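Local coordinates for protein 3-hydroxyadipyl-CoA dehydrogenase (Escherichia coli, PDB 3MOG) that catalyses the NAD-dependent oxidation of 3-hydroxyadipyl-CoA to 3-oxoadipyl-CoA, a step in the bacterial degradation of phenylacetate, at residues C[191-196]-C[398-403]; C[199-204]-C[391-396]; C[315-320]-C[366-371]; C[321-326]-C[339-344]. All blocks are in the same frame, centred on the assembly; numbering follows the deposited sequence.

Interaction 1. Residues C[191-196]-C[398-403]; sequences VNRVAR and INEALD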
# COMPACT_ATOMS: atom_id res chain seq x y z
N VAL C 191 -15.55 -17.44 -0.52
CA VAL C 191 -15.96 -17.19 -1.90
C VAL C 191 -15.60 -15.79 -2.43
O VAL C 191 -14.96 -15.68 -3.46
CB VAL C 191 -17.48 -17.47 -2.13
CG1 VAL C 191 -17.84 -17.22 -3.58
CG2 VAL C 191 -17.83 -18.90 -1.75
N ASN C 192 -15.99 -14.74 -1.73
CA ASN C 192 -15.70 -13.37 -2.19
C ASN C 192 -14.20 -13.05 -2.18
O ASN C 192 -13.76 -12.18 -2.91
CB ASN C 192 -16.43 -12.32 -1.34
CG ASN C 192 -17.86 -12.07 -1.80
OD1 ASN C 192 -18.24 -12.40 -2.91
ND2 ASN C 192 -18.64 -11.44 -0.93
N ARG C 193 -13.45 -13.74 -1.34
CA ARG C 193 -12.00 -13.56 -1.27
C ARG C 193 -11.27 -14.30 -2.38
O ARG C 193 -10.46 -13.71 -3.09
CB ARG C 193 -11.48 -14.01 0.10
CG ARG C 193 -9.98 -13.85 0.29
CD ARG C 193 -9.47 -14.92 1.21
NE ARG C 193 -8.06 -14.77 1.55
CZ ARG C 193 -7.60 -14.64 2.80
NH1 ARG C 193 -8.46 -14.58 3.80
NH2 ARG C 193 -6.30 -14.52 3.03
N VAL C 194 -11.56 -15.59 -2.55
CA VAL C 194 -10.85 -16.44 -3.50
C VAL C 194 -11.22 -16.14 -4.96
O VAL C 194 -10.38 -16.25 -5.84
CB VAL C 194 -11.01 -17.95 -3.15
CG1 VAL C 194 -10.35 -18.89 -4.17
CG2 VAL C 194 -10.47 -18.21 -1.76
N ALA C 195 -12.46 -15.70 -5.19
CA ALA C 195 -12.90 -15.29 -6.53
C ALA C 195 -12.24 -14.04 -7.08
O ALA C 195 -12.27 -13.82 -8.29
CB ALA C 195 -14.42 -15.11 -6.55
N ARG C 196 -11.69 -13.20 -6.21
CA ARG C 196 -11.16 -11.89 -6.64
C ARG C 196 -10.22 -11.90 -7.88
O ARG C 196 -10.41 -11.07 -8.78
CB ARG C 196 -10.50 -11.14 -5.47
CG ARG C 196 -11.44 -10.55 -4.43
CD ARG C 196 -12.51 -9.63 -5.06
NE ARG C 196 -13.80 -10.31 -5.17
CZ ARG C 196 -14.84 -9.87 -5.87
NH1 ARG C 196 -14.76 -8.72 -6.54
NH2 ARG C 196 -15.96 -10.57 -5.89
N ILE C 398 -5.67 -20.07 -7.47
CA ILE C 398 -5.08 -21.14 -6.63
C ILE C 398 -4.17 -20.60 -5.51
O ILE C 398 -4.20 -21.06 -4.37
CB ILE C 398 -4.32 -22.13 -7.53
CG1 ILE C 398 -5.31 -22.87 -8.45
CG2 ILE C 398 -3.46 -23.10 -6.73
CD1 ILE C 398 -4.60 -23.66 -9.55
N ASN C 399 -3.36 -19.61 -5.86
CA ASN C 399 -2.48 -18.91 -4.93
C ASN C 399 -3.26 -18.28 -3.76
O ASN C 399 -2.90 -18.45 -2.59
CB ASN C 399 -1.74 -17.82 -5.69
CG ASN C 399 -0.43 -17.44 -5.05
OD1 ASN C 399 0.24 -18.27 -4.44
ND2 ASN C 399 -0.04 -16.18 -5.23
N GLU C 400 -4.33 -17.58 -4.10
CA GLU C 400 -5.28 -17.02 -3.13
C GLU C 400 -5.99 -18.07 -2.26
O GLU C 400 -6.15 -17.86 -1.05
CB GLU C 400 -6.30 -16.13 -3.87
CG GLU C 400 -6.98 -15.12 -2.95
CD GLU C 400 -5.97 -14.27 -2.21
OE1 GLU C 400 -5.90 -14.39 -0.97
OE2 GLU C 400 -5.24 -13.51 -2.88
N ALA C 401 -6.38 -19.20 -2.85
CA ALA C 401 -6.95 -20.32 -2.07
C ALA C 401 -5.94 -20.90 -1.07
O ALA C 401 -6.28 -21.21 0.07
CB ALA C 401 -7.44 -21.41 -2.99
N LEU C 402 -4.69 -21.02 -1.51
CA LEU C 402 -3.62 -21.50 -0.69
C LEU C 402 -3.32 -20.54 0.46
O LEU C 402 -3.04 -20.97 1.58
CB LEU C 402 -2.37 -21.70 -1.53
CG LEU C 402 -2.25 -22.95 -2.41
CD1 LEU C 402 -1.11 -22.73 -3.35
CD2 LEU C 402 -2.05 -24.23 -1.60
N ASP C 403 -3.37 -19.24 0.19
CA ASP C 403 -3.13 -18.26 1.24
C ASP C 403 -4.23 -18.30 2.30
O ASP C 403 -3.97 -18.18 3.50
CB ASP C 403 -3.00 -16.85 0.67
CG ASP C 403 -2.78 -15.81 1.76
OD1 ASP C 403 -1.66 -15.77 2.31
OD2 ASP C 403 -3.72 -15.06 2.07
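Asp403 OD2 is gripped twice: Arg193 NH2 donates to it over 2.8 Å, and Arg258 NH1 forms a second salt bridge to the same oxygen. With Glu400 these residues make a buried salt-bridge network between two helical segments of the 3-hydroxyacyl-CoA dehydrogenase C-terminal-domain type, 191-196 from the first such domain and 398-403 from the second. Arg193 leaves the backbone with CG anti to N (chi1 -180°), and its chain, bent at chi2, brings the guanidinium edge against both acids. OD2 offers its anti lone pair to NH2, which it meets near the guanidinium plane, although the N-H points only moderately well at it (134°). Arg193 NE reaches Glu400 OE1 at 3.3 Å, a straight but weak bond; the stronger partner of Glu400 is Arg258, whose NE pairs with OE2. Arg258 thus ties together the same two carboxylates that flank the Arg193 edge, and the paired charges probably keep both acids ionised although buried. Beside the salt bridges the helices come close, with Val194 CA and Glu400 CA 5.6 Å apart. There Val194 CG1, anti to its backbone N, packs on Ala401 CB at 4.0 Å.

Interaction 2. Residues C[199-204]-C[391-396]; sequences YSEAWR and WRTVAM
Glu201 OE2 receives the N-H of Arg392 NE at 2.8 Å, the salt bridge at the centre of this buried interdomain packing of helices 196-207 and 390-406, one from each C-terminal-type domain of the 3-hydroxyacyl-CoA dehydrogenase family. The bond is bent (137° at the hydrogen), and the donor stands above the carboxylate plane, the two flat groups being turned 43° apart. Arg392 gets there by an extended chain with CG anti to its backbone N, whereas Glu201 bends at chi2 and crosses it at about a right angle. The other oxygen, Glu201 OE1, lies 4.0 Å from Met396 CE and is held by Arg456 NH2 and Tyr457 OH. On the shank, Glu201 CB touches Thr393 OG1 at 3.5 Å.

Farther out, Arg204 NE and Arg392 NH2 approach to 3.6 Å despite like charge. A water accepts from both, from Arg204 NE at 3.0 Å and more weakly from Arg392 NH2. Glu454 pairs with Arg204, Tyr457 OH bonds to Arg392 NH2, and Leu389 O, just ahead of helix 390-406, bonds to Thr393 OG1. An alanine at Glu201 would remove the carboxylate and so probably loosen Arg392 and leave Arg456 without this partner.

The helical segments run roughly antiparallel at 147°, their axes 9.4 Å apart. Helix 230-237 packs on Tyr199 and Ala202 of segment 199-204, and helix 438-452 on Trp391 and Ala395 of segment 391-396.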
# COMPACT_ATOMS: atom_id res chain seq x y z
N TYR C 199 -11.75 -11.92 -11.54
CA TYR C 199 -12.14 -10.64 -12.11
C TYR C 199 -10.95 -9.76 -12.42
O TYR C 199 -10.89 -9.16 -13.49
CB TYR C 199 -13.14 -9.91 -11.22
CG TYR C 199 -14.30 -10.79 -10.84
CD1 TYR C 199 -14.46 -11.21 -9.51
CD2 TYR C 199 -15.20 -11.24 -11.79
CE1 TYR C 199 -15.49 -12.03 -9.15
CE2 TYR C 199 -16.26 -12.08 -11.43
CZ TYR C 199 -16.39 -12.47 -10.11
OH TYR C 199 -17.41 -13.29 -9.71
N SER C 200 -9.99 -9.71 -11.50
CA SER C 200 -8.92 -8.72 -11.60
C SER C 200 -7.84 -9.06 -12.64
O SER C 200 -7.21 -8.14 -13.19
CB SER C 200 -8.30 -8.45 -10.23
OG SER C 200 -7.57 -9.56 -9.76
N GLU C 201 -7.63 -10.34 -12.92
CA GLU C 201 -6.74 -10.67 -14.05
C GLU C 201 -7.29 -10.19 -15.42
O GLU C 201 -6.53 -9.65 -16.24
CB GLU C 201 -6.31 -12.14 -14.05
CG GLU C 201 -5.25 -12.46 -12.97
CD GLU C 201 -3.99 -11.61 -13.07
OE1 GLU C 201 -3.46 -11.19 -12.02
OE2 GLU C 201 -3.51 -11.36 -14.19
N ALA C 202 -8.60 -10.33 -15.61
CA ALA C 202 -9.30 -9.82 -16.80
C ALA C 202 -9.22 -8.29 -16.97
O ALA C 202 -8.92 -7.80 -18.07
CB ALA C 202 -10.71 -10.22 -16.74
N TRP C 203 -9.50 -7.53 -15.92
CA TRP C 203 -9.32 -6.06 -15.98
C TRP C 203 -7.90 -5.63 -16.36
O TRP C 203 -7.72 -4.68 -17.14
CB TRP C 203 -9.72 -5.41 -14.66
CG TRP C 203 -11.19 -5.58 -14.33
CD1 TRP C 203 -11.71 -6.20 -13.23
CD2 TRP C 203 -12.30 -5.09 -15.09
NE1 TRP C 203 -13.09 -6.15 -13.27
CE2 TRP C 203 -13.48 -5.47 -14.39
CE3 TRP C 203 -12.43 -4.36 -16.28
CZ2 TRP C 203 -14.76 -5.16 -14.86
CZ3 TRP C 203 -13.71 -4.05 -16.74
CH2 TRP C 203 -14.85 -4.45 -16.03
N ARG C 204 -6.90 -6.34 -15.84
CA ARG C 204 -5.51 -6.04 -16.19
C ARG C 204 -5.22 -6.34 -17.66
O ARG C 204 -4.55 -5.54 -18.33
CB ARG C 204 -4.55 -6.81 -15.30
CG ARG C 204 -4.19 -6.05 -14.04
CD ARG C 204 -3.19 -6.82 -13.27
NE ARG C 204 -1.85 -6.71 -13.81
CZ ARG C 204 -0.82 -6.26 -13.11
NH1 ARG C 204 -1.00 -5.86 -11.86
NH2 ARG C 204 0.39 -6.19 -13.66
N TRP C 391 -3.97 -19.64 -17.81
CA TRP C 391 -2.99 -20.08 -16.83
C TRP C 391 -2.69 -19.01 -15.81
O TRP C 391 -2.56 -19.32 -14.63
CB TRP C 391 -1.72 -20.65 -17.49
CG TRP C 391 -1.94 -22.09 -17.89
CD1 TRP C 391 -2.51 -22.54 -19.05
CD2 TRP C 391 -1.66 -23.25 -17.10
NE1 TRP C 391 -2.59 -23.92 -19.04
CE2 TRP C 391 -2.07 -24.38 -17.86
CE3 TRP C 391 -1.09 -23.46 -15.84
CZ2 TRP C 391 -1.94 -25.69 -17.39
CZ3 TRP C 391 -0.95 -24.76 -15.37
CH2 TRP C 391 -1.37 -25.86 -16.14
N ARG C 392 -2.62 -17.76 -16.26
CA ARG C 392 -2.35 -16.62 -15.38
C ARG C 392 -3.46 -16.45 -14.34
O ARG C 392 -3.17 -16.23 -13.15
CB ARG C 392 -2.17 -15.35 -16.22
CG ARG C 392 -1.95 -14.08 -15.42
CD ARG C 392 -1.20 -13.08 -16.22
NE ARG C 392 -1.12 -11.80 -15.53
CZ ARG C 392 -0.40 -10.77 -15.95
NH1 ARG C 392 0.32 -10.90 -17.06
NH2 ARG C 392 -0.39 -9.61 -15.26
N THR C 393 -4.71 -16.60 -14.78
CA THR C 393 -5.90 -16.42 -13.93
C THR C 393 -6.08 -17.58 -12.95
O THR C 393 -6.41 -17.37 -11.77
CB THR C 393 -7.20 -16.27 -14.78
OG1 THR C 393 -7.08 -15.13 -15.64
CG2 THR C 393 -8.42 -16.11 -13.90
N VAL C 394 -5.86 -18.81 -13.43
CA VAL C 394 -6.09 -19.98 -12.59
C VAL C 394 -5.00 -20.10 -11.52
O VAL C 394 -5.31 -20.32 -10.37
CB VAL C 394 -6.27 -21.27 -13.42
CG1 VAL C 394 -6.41 -22.47 -12.51
CG2 VAL C 394 -7.51 -21.17 -14.34
N ALA C 395 -3.73 -19.88 -11.91
CA ALA C 395 -2.61 -19.74 -10.95
C ALA C 395 -2.90 -18.77 -9.81
O ALA C 395 -2.69 -19.12 -8.64
CB ALA C 395 -1.30 -19.34 -11.67
N MET C 396 -3.39 -17.58 -10.14
CA MET C 396 -3.70 -16.58 -9.10
C MET C 396 -4.90 -16.95 -8.22
O MET C 396 -4.87 -16.69 -7.02
CB MET C 396 -3.88 -15.20 -9.71
CG MET C 396 -2.55 -14.58 -10.15
SD MET C 396 -1.52 -14.00 -8.79
CE MET C 396 -2.50 -12.55 -8.42
O HOH W 1 -0.68 -6.97 -16.61

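Interaction 3. Residues C[315-320]-C[366-371]; sequences TEIDDV and RKAIYY
Lys367 and Asp318 cross at about a right angle where helix 362-373 passes over a tight hairpin turn. The lysine is fully extended beyond CG and delivers NZ to Asp318 OD2 at 2.9 Å, a salt bridge that uses the anti lone pair of that oxygen. Asp318 turns its carboxylate to the helix with CG anti to its carbonyl carbon. Its other oxygen, OD1, accepts from the backbone N of Met305 and Lys306, so the acid is held from both ends. Asp318 follows Ile317, the first residue of a type II' beta turn closed by Val320 N to Ile317 O at 2.8 Å; its positive phi (51°) is the mark of that turn.

Ile317 and Tyr371 cross obliquely. Ile317 CD1 comes to 3.7 Å from Tyr371 CD1, and the same methyl lies 4.1 Å from Ala368 CA; Thr315 CG2 is a looser neighbour of the ring. Tyr371 has CG anti to its backbone N, which sets the ring beside Ile317 CD1. Val320 CG1 rests against Ala368 CB at 4.4 Å. Strand 315-317 and helix 366-371 meet at 119°, their axes 9.6 Å apart, and the packing of Ala368 on Val342 and of Tyr371 on Leu322 places this helix across a face of the Rossmann-like sheet.

An alanine at Lys367 would remove the ammonium group and would probably weaken the hold of the helix on the turn. The chemistry is divided: an apolar patch of Ile317, Ala368 and Tyr371, and at its margin one ion pair. Asp319 OD1, 4.3 Å from Lys367 NZ, adds a second negative charge nearby, which is likely to stabilise the protonated lysine.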
# COMPACT_ATOMS: atom_id res chain seq x y z
N THR C 315 6.29 -28.53 -27.90
CA THR C 315 6.19 -29.25 -29.18
C THR C 315 7.09 -28.58 -30.22
O THR C 315 7.02 -27.36 -30.43
CB THR C 315 4.75 -29.26 -29.71
OG1 THR C 315 3.87 -29.72 -28.68
CG2 THR C 315 4.63 -30.20 -30.90
N GLU C 316 7.95 -29.37 -30.86
CA GLU C 316 8.76 -28.80 -31.94
C GLU C 316 8.20 -29.15 -33.33
O GLU C 316 8.05 -30.32 -33.69
CB GLU C 316 10.26 -29.04 -31.72
CG GLU C 316 11.03 -29.92 -32.67
CD GLU C 316 12.53 -29.80 -32.43
OE1 GLU C 316 13.25 -29.39 -33.37
OE2 GLU C 316 12.98 -30.08 -31.30
N ILE C 317 7.82 -28.11 -34.05
CA ILE C 317 7.14 -28.20 -35.34
C ILE C 317 8.08 -27.57 -36.35
O ILE C 317 8.21 -26.34 -36.40
CB ILE C 317 5.78 -27.45 -35.28
CG1 ILE C 317 4.93 -27.96 -34.11
CG2 ILE C 317 5.02 -27.61 -36.56
CD1 ILE C 317 3.76 -27.09 -33.76
N ASP C 318 8.75 -28.42 -37.14
CA ASP C 318 9.90 -28.04 -37.98
C ASP C 318 10.96 -27.29 -37.16
O ASP C 318 11.69 -27.91 -36.40
CB ASP C 318 9.47 -27.30 -39.26
CG ASP C 318 8.71 -28.20 -40.25
OD1 ASP C 318 8.92 -29.43 -40.23
OD2 ASP C 318 7.91 -27.69 -41.05
N ASP C 319 11.02 -25.97 -37.30
CA ASP C 319 11.93 -25.15 -36.48
C ASP C 319 11.21 -24.33 -35.38
O ASP C 319 11.86 -23.74 -34.52
CB ASP C 319 12.80 -24.23 -37.35
CG ASP C 319 11.97 -23.33 -38.26
OD1 ASP C 319 10.83 -23.71 -38.61
OD2 ASP C 319 12.47 -22.25 -38.63
N VAL C 320 9.87 -24.32 -35.43
CA VAL C 320 9.04 -23.60 -34.46
C VAL C 320 8.88 -24.38 -33.16
O VAL C 320 8.47 -25.54 -33.17
CB VAL C 320 7.61 -23.38 -35.00
CG1 VAL C 320 6.86 -22.33 -34.15
CG2 VAL C 320 7.65 -22.98 -36.45
N ARG C 366 2.04 -19.75 -38.89
CA ARG C 366 1.02 -20.53 -39.61
C ARG C 366 1.18 -22.04 -39.45
O ARG C 366 0.19 -22.73 -39.27
CB ARG C 366 0.93 -20.12 -41.09
CG ARG C 366 0.12 -18.83 -41.30
CD ARG C 366 -0.06 -18.48 -42.77
NE ARG C 366 -1.03 -17.39 -42.94
CZ ARG C 366 -0.73 -16.09 -42.91
NH1 ARG C 366 0.51 -15.68 -42.73
NH2 ARG C 366 -1.69 -15.19 -43.08
N LYS C 367 2.41 -22.54 -39.49
CA LYS C 367 2.68 -23.96 -39.19
C LYS C 367 2.10 -24.40 -37.84
O LYS C 367 1.46 -25.46 -37.74
CB LYS C 367 4.18 -24.28 -39.23
CG LYS C 367 4.79 -24.34 -40.62
CD LYS C 367 6.30 -24.55 -40.54
CE LYS C 367 6.93 -24.60 -41.93
NZ LYS C 367 8.37 -24.99 -41.86
N ALA C 368 2.33 -23.58 -36.81
CA ALA C 368 1.82 -23.84 -35.46
C ALA C 368 0.29 -23.74 -35.39
O ALA C 368 -0.34 -24.54 -34.72
CB ALA C 368 2.47 -22.90 -34.45
N ILE C 369 -0.28 -22.76 -36.10
CA ILE C 369 -1.74 -22.58 -36.12
C ILE C 369 -2.40 -23.79 -36.79
O ILE C 369 -3.40 -24.31 -36.29
CB ILE C 369 -2.17 -21.25 -36.82
CG1 ILE C 369 -1.68 -20.04 -36.03
CG2 ILE C 369 -3.70 -21.18 -37.01
CD1 ILE C 369 -1.88 -18.69 -36.73
N TYR C 370 -1.81 -24.24 -37.91
CA TYR C 370 -2.29 -25.41 -38.65
C TYR C 370 -2.31 -26.64 -37.75
O TYR C 370 -3.34 -27.29 -37.62
CB TYR C 370 -1.44 -25.68 -39.92
CG TYR C 370 -1.85 -26.95 -40.66
CD1 TYR C 370 -2.93 -26.96 -41.55
CD2 TYR C 370 -1.17 -28.16 -40.44
CE1 TYR C 370 -3.32 -28.13 -42.21
CE2 TYR C 370 -1.55 -29.33 -41.09
CZ TYR C 370 -2.62 -29.31 -41.97
OH TYR C 370 -2.99 -30.48 -42.61
N TYR C 371 -1.16 -26.95 -37.14
CA TYR C 371 -1.03 -28.09 -36.24
C TYR C 371 -2.13 -28.15 -35.19
O TYR C 371 -2.68 -29.22 -34.92
CB TYR C 371 0.35 -28.08 -35.56
CG TYR C 371 0.47 -29.11 -34.46
CD1 TYR C 371 0.48 -28.73 -33.11
CD2 TYR C 371 0.55 -30.47 -34.77
CE1 TYR C 371 0.58 -29.68 -32.10
CE2 TYR C 371 0.65 -31.43 -33.77
CZ TYR C 371 0.67 -31.03 -32.44
OH TYR C 371 0.77 -31.98 -31.45

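Interaction 4. Residues C[321-326]-C[339-344]; sequences LLIETQ and RPVVVI
Five backbone hydrogen bonds join the segments of this contact, two parallel strands connected by a beta-alpha-beta crossover, as in a Rossmann-type domain. They begin with Leu321 N to Pro340 O at 3.1 Å and end with Thr325 N to Ile344 O at 2.9 Å. Ile323 sits in the middle, donating its N to Val342 O and accepting from Ile344 N on its O at 2.8 Å; the latter donor stands above the carbonyl plane. CA-H...O contacts accompany them, such as Leu322 CA to Val342 O at 3.3 Å.

Apolar contacts fall on two faces. On one, Leu322 CD1 meets Val342 CG1 at 3.8 Å and also touches Ile344 CB; on the other, Ile323 CD1 meets Val341 CG1 at 4.1 Å. Thr325 CB packs on Val343 CG1 at 3.7 Å.

Among polar side chains, one water donates to Glu324 OE2 and Ile344 O, while Arg440 pairs with that same carboxylate oxygen. The Arg339 guanidinium has Leu321 CD2 at its edge, in van der Waals contact.

The strand axes run 25° apart. Helix 330-337, the crossover, covers Leu321, Ile323, Val341 and Val343, while helix 362-373 covers the face of Leu322, Val342 and Ile344.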
# COMPACT_ATOMS: atom_id res chain seq x y z
N LEU C 321 9.21 -23.73 -32.05
CA LEU C 321 8.82 -24.26 -30.75
C LEU C 321 7.45 -23.72 -30.38
O LEU C 321 7.24 -22.51 -30.30
CB LEU C 321 9.85 -23.91 -29.67
CG LEU C 321 11.26 -24.52 -29.77
CD1 LEU C 321 12.04 -24.24 -28.50
CD2 LEU C 321 11.23 -26.01 -30.02
N LEU C 322 6.51 -24.64 -30.19
CA LEU C 322 5.21 -24.34 -29.63
C LEU C 322 5.28 -24.70 -28.15
O LEU C 322 5.41 -25.88 -27.79
CB LEU C 322 4.11 -25.14 -30.33
CG LEU C 322 2.70 -24.95 -29.78
CD1 LEU C 322 2.21 -23.54 -30.09
CD2 LEU C 322 1.73 -25.99 -30.32
N ILE C 323 5.24 -23.67 -27.31
CA ILE C 323 5.54 -23.82 -25.88
C ILE C 323 4.34 -23.37 -25.06
O ILE C 323 3.85 -22.25 -25.23
CB ILE C 323 6.82 -23.06 -25.48
CG1 ILE C 323 8.02 -23.51 -26.34
CG2 ILE C 323 7.15 -23.27 -23.99
CD1 ILE C 323 9.33 -22.73 -26.12
N GLU C 324 3.83 -24.27 -24.23
CA GLU C 324 2.84 -23.93 -23.22
C GLU C 324 3.41 -22.88 -22.26
O GLU C 324 4.56 -22.99 -21.84
CB GLU C 324 2.41 -25.18 -22.45
CG GLU C 324 1.56 -26.14 -23.28
CD GLU C 324 0.82 -27.15 -22.42
OE1 GLU C 324 1.18 -28.34 -22.47
OE2 GLU C 324 -0.12 -26.75 -21.69
N THR C 325 2.64 -21.83 -21.96
CA THR C 325 3.16 -20.69 -21.17
C THR C 325 3.60 -21.07 -19.77
O THR C 325 2.89 -21.79 -19.06
CB THR C 325 2.18 -19.48 -21.11
OG1 THR C 325 2.82 -18.39 -20.45
CG2 THR C 325 0.85 -19.82 -20.39
N GLN C 326 4.81 -20.63 -19.43
CA GLN C 326 5.36 -20.66 -18.08
C GLN C 326 5.51 -19.22 -17.56
O GLN C 326 6.13 -18.97 -16.51
CB GLN C 326 6.74 -21.35 -18.10
CG GLN C 326 6.71 -22.81 -18.59
CD GLN C 326 8.10 -23.40 -18.86
OE1 GLN C 326 9.11 -22.90 -18.36
NE2 GLN C 326 8.14 -24.46 -19.65
N ARG C 339 15.21 -19.18 -32.52
CA ARG C 339 14.26 -19.96 -33.29
C ARG C 339 12.95 -19.20 -33.17
O ARG C 339 12.79 -18.43 -32.23
CB ARG C 339 14.05 -21.34 -32.64
CG ARG C 339 15.27 -22.23 -32.58
CD ARG C 339 15.15 -23.26 -31.47
NE ARG C 339 14.15 -24.29 -31.77
CZ ARG C 339 14.34 -25.34 -32.57
NH1 ARG C 339 15.51 -25.51 -33.20
NH2 ARG C 339 13.37 -26.21 -32.76
N PRO C 340 12.00 -19.41 -34.10
CA PRO C 340 10.67 -18.86 -33.91
C PRO C 340 9.94 -19.61 -32.80
O PRO C 340 10.19 -20.81 -32.61
CB PRO C 340 9.97 -19.14 -35.24
CG PRO C 340 11.04 -19.49 -36.20
CD PRO C 340 12.09 -20.14 -35.38
N VAL C 341 9.05 -18.91 -32.09
CA VAL C 341 8.32 -19.46 -30.96
C VAL C 341 6.86 -18.99 -30.97
O VAL C 341 6.58 -17.80 -31.12
CB VAL C 341 8.99 -19.12 -29.59
CG1 VAL C 341 8.15 -19.61 -28.42
CG2 VAL C 341 10.37 -19.73 -29.48
N VAL C 342 5.94 -19.94 -30.82
CA VAL C 342 4.56 -19.62 -30.50
C VAL C 342 4.27 -20.07 -29.06
O VAL C 342 4.53 -21.23 -28.69
CB VAL C 342 3.57 -20.24 -31.52
CG1 VAL C 342 2.11 -19.89 -31.17
CG2 VAL C 342 3.89 -19.77 -32.93
N VAL C 343 3.78 -19.15 -28.24
CA VAL C 343 3.37 -19.48 -26.88
C VAL C 343 1.87 -19.85 -26.86
O VAL C 343 1.05 -19.14 -27.43
CB VAL C 343 3.70 -18.34 -25.88
CG1 VAL C 343 2.85 -18.41 -24.63
CG2 VAL C 343 5.18 -18.39 -25.51
N ILE C 344 1.52 -20.98 -26.24
CA ILE C 344 0.13 -21.40 -26.15
C ILE C 344 -0.37 -21.43 -24.70
O ILE C 344 0.36 -21.75 -23.76
CB ILE C 344 -0.10 -22.77 -26.88
CG1 ILE C 344 -1.55 -23.22 -26.77
CG2 ILE C 344 0.79 -23.87 -26.32
CD1 ILE C 344 -1.84 -24.51 -27.52
O HOH W 2 -0.73 -23.95 -22.12

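Along the chain the contacts are nested, interaction 1 enclosing 2, 2 enclosing 3 and 3 enclosing 4. Interactions 1 and 2, centres 11 Å apart, share helix 390-406, which meets helix 196-207 with its first part and helix 191-194 farther along, so the two C-terminal-type domains are joined at successive points. Interactions 3 and 4, centres 9 Å apart, belong to the reduced Rossmann-fold sheet, where strands 314-317 and 320-324 are neighbours; a weak Glu316-Arg339 ion pair and the Thr315-Leu322 backbone bond link them. That sheet stands away from the helical core, interactions 1 and 3 having centres 36 Å apart. Trp391 CB against Thr325 CG2, at 4.0 Å, connects interactions 2 and 4 and so both regions.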